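PDB 3I8B: xylulose kinase, which probably phosphorylates D-xylulose at the expense of ATP, giving D-xylulose 5-phosphate and ADP, as a member of the FGGY family of carbohydrate kinases. Local coordinates for residues V289-S292 and V298-A301; Y324-C329 and E416-L421. All blocks are in the same frame, centred on the assembly; numbering follows the deposited sequence.

Contact 1: V289-S292 and V298-A301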
# COMPACT_ATOMS: atom_id res chain seq x y z
N VAL A 289 -3.11 -0.50 -14.22
CA VAL A 289 -2.53 -1.24 -13.13
C VAL A 289 -1.03 -1.00 -13.13
O VAL A 289 -0.42 -0.79 -14.19
CB VAL A 289 -2.82 -2.75 -13.23
CG1 VAL A 289 -2.06 -3.34 -14.41
CG2 VAL A 289 -2.43 -3.45 -11.93
N SER A 290 -0.44 -1.00 -11.94
CA SER A 290 1.00 -0.94 -11.83
C SER A 290 1.47 -2.25 -11.21
O SER A 290 0.82 -2.79 -10.31
CB SER A 290 1.43 0.22 -10.94
OG SER A 290 1.13 -0.04 -9.58
N ILE A 291 2.59 -2.76 -11.71
CA ILE A 291 3.24 -3.90 -11.10
C ILE A 291 4.57 -3.44 -10.53
O ILE A 291 5.49 -3.07 -11.26
CB ILE A 291 3.50 -5.01 -12.13
CG1 ILE A 291 2.17 -5.66 -12.53
CG2 ILE A 291 4.46 -6.04 -11.55
CD1 ILE A 291 2.20 -6.32 -13.88
N SER A 292 4.67 -3.43 -9.21
CA SER A 292 5.92 -3.09 -8.56
C SER A 292 6.61 -4.41 -8.24
O SER A 292 6.14 -5.19 -7.42
CB SER A 292 5.66 -2.28 -7.30
OG SER A 292 6.85 -1.65 -6.86
N VAL A 298 3.82 -6.23 -5.96
CA VAL A 298 2.56 -5.55 -5.67
C VAL A 298 1.89 -5.15 -6.98
O VAL A 298 2.42 -4.32 -7.72
CB VAL A 298 2.77 -4.27 -4.85
CG1 VAL A 298 1.46 -3.54 -4.68
CG2 VAL A 298 3.38 -4.59 -3.50
N ALA A 299 0.74 -5.75 -7.27
CA ALA A 299 -0.08 -5.34 -8.40
C ALA A 299 -1.27 -4.49 -7.91
O ALA A 299 -2.13 -4.98 -7.19
CB ALA A 299 -0.59 -6.55 -9.16
N ALA A 300 -1.28 -3.21 -8.29
CA ALA A 300 -2.32 -2.30 -7.85
C ALA A 300 -3.01 -1.68 -9.05
O ALA A 300 -2.36 -1.08 -9.92
CB ALA A 300 -1.71 -1.21 -6.96
N ALA A 301 -4.32 -1.85 -9.13
CA ALA A 301 -5.09 -1.29 -10.23
C ALA A 301 -6.05 -0.26 -9.69
O ALA A 301 -6.49 -0.34 -8.54
CB ALA A 301 -5.86 -2.40 -10.97
O HOH W 1 2.14 -1.59 -7.81
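Ser290 and Ala300 face each other as a hydrogen-bonded antiparallel pair, each giving its amide to the other's carbonyl: Ser290 N lies 2.8 Å from Ala300 O, and Ala300 N lies 2.9 Å from Ser290 O. Two residues further on, Ser292 and Val298 repeat the exchange, and the bond from Ser292 N to Val298 O is the straightest of the four, with 172° at the hydrogen. At the alternate positions, the non-hydrogen-bonded pairs Val289–Ala301 and Ile291–Ala299, the chains run closer together, and CA-H...O contacts such as Ala299 CA to Ser290 O (3.3 Å) supplement the amide bonds.

A water extends the polar network on the face that carries Ser290. With chi1 at 72°, OG of Ser290 sits between its own backbone N and carbonyl carbon, and from there it hydrogen-bonds the water at 2.6 Å. The water in turn donates to Val298 O, 2.7 Å away, so that this carbonyl is gripped twice, by the water and by the amide of Ser292.

Apolar contacts occupy the other face. CG2 of Val289, anti to the backbone N, reaches across the strands to CB of Ala301 at 3.7 Å, whereas Ile291 only grazes Ala299.

This is a beta hairpin in the central part of the seven-stranded mixed sheet of the C-terminal domain. Strand 427-431 flanks Val289 and Ile291 through backbone bonds, and strand 324-330 pairs with the other arm. Helix 396-420 packs over the face of Ile291, Ala299 and Ala301, while on the reverse face Val298 meets Leu327.

Contact 2: Y324-C329 and E416-L421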
# COMPACT_ATOMS: atom_id res chain seq x y z
N TYR A 324 -11.10 3.41 -6.40
CA TYR A 324 -10.71 2.20 -5.69
C TYR A 324 -9.38 1.61 -6.15
O TYR A 324 -9.00 1.74 -7.32
CB TYR A 324 -11.85 1.18 -5.71
CG TYR A 324 -13.04 1.75 -4.98
CD1 TYR A 324 -13.17 1.58 -3.60
CD2 TYR A 324 -14.01 2.48 -5.64
CE1 TYR A 324 -14.23 2.13 -2.90
CE2 TYR A 324 -15.09 3.04 -4.95
CZ TYR A 324 -15.19 2.86 -3.58
OH TYR A 324 -16.25 3.39 -2.88
N LEU A 325 -8.69 0.99 -5.20
CA LEU A 325 -7.36 0.42 -5.39
C LEU A 325 -7.29 -1.06 -4.96
O LEU A 325 -6.75 -1.40 -3.89
CB LEU A 325 -6.33 1.24 -4.60
CG LEU A 325 -4.85 0.97 -4.92
CD1 LEU A 325 -4.48 1.70 -6.19
CD2 LEU A 325 -3.96 1.42 -3.78
N PRO A 326 -7.86 -1.96 -5.77
CA PRO A 326 -7.62 -3.39 -5.54
C PRO A 326 -6.12 -3.64 -5.56
O PRO A 326 -5.45 -3.28 -6.53
CB PRO A 326 -8.28 -4.06 -6.75
CG PRO A 326 -8.45 -2.93 -7.78
CD PRO A 326 -8.78 -1.75 -6.90
N LEU A 327 -5.60 -4.25 -4.50
CA LEU A 327 -4.16 -4.39 -4.35
C LEU A 327 -3.77 -5.84 -4.07
O LEU A 327 -4.24 -6.43 -3.10
CB LEU A 327 -3.68 -3.51 -3.20
CG LEU A 327 -2.16 -3.42 -3.11
CD1 LEU A 327 -1.70 -2.04 -3.53
CD2 LEU A 327 -1.72 -3.72 -1.68
N ALA A 328 -2.92 -6.38 -4.93
CA ALA A 328 -2.54 -7.79 -4.87
C ALA A 328 -1.07 -7.95 -4.55
O ALA A 328 -0.21 -7.70 -5.40
CB ALA A 328 -2.87 -8.46 -6.19
N CYS A 329 -0.77 -8.39 -3.33
CA CYS A 329 0.61 -8.65 -2.95
C CYS A 329 1.02 -10.09 -3.27
O CYS A 329 0.27 -11.03 -3.02
CB CYS A 329 0.82 -8.38 -1.46
SG CYS A 329 0.48 -6.69 -1.00
N GLU A 416 -5.59 -11.16 -13.71
CA GLU A 416 -6.83 -11.87 -14.00
C GLU A 416 -7.76 -11.92 -12.79
O GLU A 416 -8.97 -11.84 -12.93
CB GLU A 416 -6.52 -13.29 -14.47
CG GLU A 416 -5.77 -13.32 -15.79
CD GLU A 416 -6.52 -12.57 -16.87
OE1 GLU A 416 -7.76 -12.49 -16.77
OE2 GLU A 416 -5.87 -12.07 -17.81
N LEU A 417 -7.17 -12.06 -11.61
CA LEU A 417 -7.97 -12.05 -10.39
C LEU A 417 -8.60 -10.67 -10.17
O LEU A 417 -9.79 -10.56 -9.84
CB LEU A 417 -7.09 -12.42 -9.21
CG LEU A 417 -7.76 -12.53 -7.85
CD1 LEU A 417 -8.88 -13.56 -7.87
CD2 LEU A 417 -6.72 -12.90 -6.81
N ILE A 418 -7.81 -9.61 -10.35
CA ILE A 418 -8.35 -8.26 -10.21
C ILE A 418 -9.47 -8.01 -11.22
O ILE A 418 -10.54 -7.53 -10.87
CB ILE A 418 -7.25 -7.18 -10.30
CG1 ILE A 418 -6.37 -7.26 -9.05
CG2 ILE A 418 -7.89 -5.78 -10.46
CD1 ILE A 418 -5.10 -6.41 -9.09
N ARG A 419 -9.23 -8.39 -12.47
CA ARG A 419 -10.27 -8.34 -13.49
C ARG A 419 -11.54 -9.07 -13.07
O ARG A 419 -12.65 -8.60 -13.31
CB ARG A 419 -9.77 -8.91 -14.82
CG ARG A 419 -8.69 -8.09 -15.49
CD ARG A 419 -8.33 -8.68 -16.84
NE ARG A 419 -7.52 -7.77 -17.64
CZ ARG A 419 -6.30 -8.04 -18.09
NH1 ARG A 419 -5.74 -9.22 -17.85
NH2 ARG A 419 -5.65 -7.14 -18.81
N SER A 420 -11.37 -10.22 -12.40
CA SER A 420 -12.49 -11.03 -11.97
C SER A 420 -13.33 -10.34 -10.90
O SER A 420 -14.50 -10.68 -10.70
CB SER A 420 -12.02 -12.40 -11.47
OG SER A 420 -11.67 -12.34 -10.10
N LEU A 421 -12.74 -9.35 -10.23
CA LEU A 421 -13.47 -8.55 -9.25
C LEU A 421 -14.26 -7.42 -9.91
O LEU A 421 -14.85 -6.57 -9.23
CB LEU A 421 -12.50 -7.96 -8.21
CG LEU A 421 -11.56 -8.94 -7.51
CD1 LEU A 421 -10.64 -8.21 -6.53
CD2 LEU A 421 -12.34 -10.06 -6.80
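Helix-on-sheet packing in the C-terminal domain of an FGGY kinase, whose two domains belong to the actin-like ATPase clan, is illustrated here on a small scale: the last turn of helix 396-420 rests on strand 324-330 through the single side chain of Ile418. Its two branches divide the work. CG2, anti to the backbone N, comes against the ring of Pro326, 4.0 Å from CG and scarcely further from CB, and the two side chains cross at about a right angle. The other branch, with CG1 beside the backbone N (chi1 -69°) and extended at chi2 171°, brings CD1 to CB of Ala328, 4.2 Å away; the same methyl lies 4.1 Å from Pro326 O.

Pro326 and Ala328 are two residues apart and both project toward the helix, while Leu327 between them turns to the reverse face, where it meets Asn275 of helix 274-281. Ile418 also touches Ala301 on the adjoining strand and so spans two neighbours of the sheet.

The polar groups of the helix end lie away from the strand. Ser420 OG donates to Leu417 O at 2.6 Å, one turn back, and Arg419 NH1 forms a salt bridge with Glu416 OE2, a carboxylate oxygen that Arg412 also engages.

No hydrogen bond joins strand and helix. The interface is buried and wholly apolar in its side chains, so what holds it is van der Waals contact and the exclusion of water, between one branched side chain, a proline ring and an alanine methyl.

Contacts 1 and 2, their centres about 9 Å apart, belong to the same sheet: the first pairs two of its strands, the second packs a helix on a neighbouring strand. Strands 297-301 and 324-330 are direct neighbours, joined by probable hydrogen bonds from Ala328 N to Ala299 O (2.8 Å) and from Ala301 N to Pro326 O (3.2 Å). On the face turned from helix 396-420, CD1 of Leu327 packs 3.5 Å from CB of Ala300. That face probably looks toward the catalytic region: the side chain of Val298 is about 8 Å from those of Asp274, the predicted proton acceptor, and Gln74, a predicted substrate-binding residue, whereas that of Pro326 is about 11 Å from Gln74.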